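Local coordinates for protein glutathione S-transferase (Sphingobium chungbukense, PDB 6M1T) that binds glutathione and, as a beta-class glutathione S-transferase, probably transfers it to electrophilic substrates in detoxification, at residues 81-84 with 90-93. Numbering follows the deposited sequence.
Sequences ALAP and ERYR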
loop_
_atom_site.group_PDB
_atom_site.type_symbol
_atom_site.label_atom_id
_atom_site.label_comp_id
_atom_site.label_asym_id
_atom_site.label_seq_id
_atom_site.Cartn_x
_atom_site.Cartn_y
_atom_site.Cartn_z
ATOM N N ALA A 81 -17.618 -12.460 -5.629
ATOM C CA ALA A 81 -16.308 -13.107 -5.360
ATOM C C ALA A 81 -15.168 -12.240 -5.914
ATOM O O ALA A 81 -14.290 -12.755 -6.633
ATOM C CB ALA A 81 -16.285 -14.509 -5.939
ATOM N N LEU A 82 -15.208 -10.935 -5.624
ATOM C CA LEU A 82 -14.190 -9.985 -6.141
ATOM C C LEU A 82 -13.068 -9.916 -5.112
ATOM O O LEU A 82 -12.083 -9.216 -5.369
ATOM C CB LEU A 82 -14.801 -8.593 -6.344
ATOM C CG LEU A 82 -15.717 -8.430 -7.544
ATOM C CD1 LEU A 82 -16.379 -7.074 -7.500
ATOM C CD2 LEU A 82 -14.992 -8.626 -8.857
ATOM N N ALA A 83 -13.279 -10.526 -3.935
ATOM C CA ALA A 83 -12.226 -10.746 -2.906
ATOM C C ALA A 83 -12.492 -12.097 -2.253
ATOM O O ALA A 83 -13.656 -12.473 -2.080
ATOM C CB ALA A 83 -12.233 -9.665 -1.881
ATOM N N PRO A 84 -11.440 -12.860 -1.912
ATOM C CA PRO A 84 -11.607 -14.101 -1.154
ATOM C C PRO A 84 -12.226 -13.901 0.227
ATOM O O PRO A 84 -12.151 -12.840 0.798
ATOM C CB PRO A 84 -10.153 -14.613 -1.030
ATOM C CG PRO A 84 -9.461 -14.079 -2.263
ATOM C CD PRO A 84 -10.053 -12.684 -2.381
ATOM N N GLU A 90 -5.707 -16.878 0.470
ATOM C CA GLU A 90 -5.924 -16.111 -0.790
ATOM C C GLU A 90 -6.294 -14.665 -0.417
ATOM O O GLU A 90 -5.926 -13.764 -1.176
ATOM C CB GLU A 90 -6.994 -16.750 -1.680
ATOM C CG GLU A 90 -6.577 -18.068 -2.302
ATOM C CD GLU A 90 -6.540 -19.275 -1.364
ATOM O OE1 GLU A 90 -7.234 -19.272 -0.314
ATOM O OE2 GLU A 90 -5.773 -20.217 -1.675
ATOM N N ARG A 91 -6.946 -14.444 0.719
ATOM C CA ARG A 91 -7.348 -13.087 1.163
ATOM C C ARG A 91 -6.081 -12.271 1.489
ATOM O O ARG A 91 -6.056 -11.061 1.182
ATOM C CB ARG A 91 -8.239 -13.168 2.393
ATOM C CG ARG A 91 -8.744 -11.821 2.867
ATOM C CD ARG A 91 -10.224 -11.824 3.080
ATOM N NE ARG A 91 -10.727 -10.600 3.671
ATOM C CZ ARG A 91 -11.620 -9.785 3.104
ATOM N NH1 ARG A 91 -12.087 -10.049 1.894
ATOM N NH2 ARG A 91 -12.033 -8.713 3.763
ATOM N N TYR A 92 -5.068 -12.890 2.086
ATOM C CA TYR A 92 -3.802 -12.159 2.409
ATOM C C TYR A 92 -3.032 -11.947 1.116
ATOM O O TYR A 92 -2.404 -10.880 0.994
ATOM C CB TYR A 92 -2.983 -12.862 3.485
ATOM C CG TYR A 92 -3.773 -12.988 4.744
ATOM C CD1 TYR A 92 -3.811 -11.952 5.653
ATOM C CD2 TYR A 92 -4.532 -14.120 4.983
ATOM C CE1 TYR A 92 -4.563 -12.034 6.804
ATOM C CE2 TYR A 92 -5.294 -14.221 6.127
ATOM C CZ TYR A 92 -5.297 -13.195 7.038
ATOM O OH TYR A 92 -6.059 -13.306 8.130
ATOM N N ARG A 93 -3.076 -12.898 0.174
ATOM C CA ARG A 93 -2.358 -12.758 -1.117
ATOM C C ARG A 93 -3.002 -11.611 -1.906
ATOM O O ARG A 93 -2.254 -10.893 -2.575
ATOM C CB ARG A 93 -2.345 -14.048 -1.940
ATOM C CG ARG A 93 -1.712 -15.199 -1.170
ATOM C CD ARG A 93 -1.157 -16.339 -2.013
ATOM N NE ARG A 93 0.213 -16.244 -2.513
ATOM C CZ ARG A 93 1.276 -15.707 -1.891
ATOM N NH1 ARG A 93 2.452 -15.699 -2.496
ATOM N NH2 ARG A 93 1.195 -15.154 -0.695
#
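Pro84 and Arg91 bring the two backbones together, their CA atoms 5.0 Å apart, where the irregular chain 81-84 runs up against the first turn of helix 89-108. Ala83 and Pro84, both extended, make the contact and direct their CB atoms at the helix. The pyrrolidine ring of Pro84 lies on the backbone of the helix: its CB is 3.7 Å from Arg91 N, and its CG is equally near Glu90 CB, at 3.7 Å. From Glu90 the touching is done by the CB methylene; beyond it the chain turns away, with CG beside the backbone N and a further bend at chi2.

Arg91 works differently. The side chain leaves the helix with CG opposite the backbone N (chi1 -177°) and, bent at chi2, passes the oxygen end of the Pro84 carbonyl, CD 3.2 Å from Pro84 O. The chain runs on, and NH1, on the carbonyl side of the guanidinium, donates to Pro84 O at 3.0 Å. The donor sits almost straight out from the carbonyl, but the bond is bent at the hydrogen (148°), and the oxygen lies 21° out of the guanidinium plane. NH1 also has Ala83 CB at 3.8 Å, approaching obliquely. Two salt bridges complete the hold on this buried head group, NH2 to Asp75 and NE to Asp86 of the second subunit; the carboxylates balance its positive charge and, with the Pro84 bond, probably fix its orientation.

The contact thus ties the linker between the thioredoxin-like N-terminal domain and the helical C-terminal domain to the first helix of the latter, at the dimer interface. The Ala83 methyl touches Leu71 and Ala74 of helix 66-75 as well as Leu94 of helix 89-108, while Leu82 packs on Glu20 and Thr21 of helix 12-21.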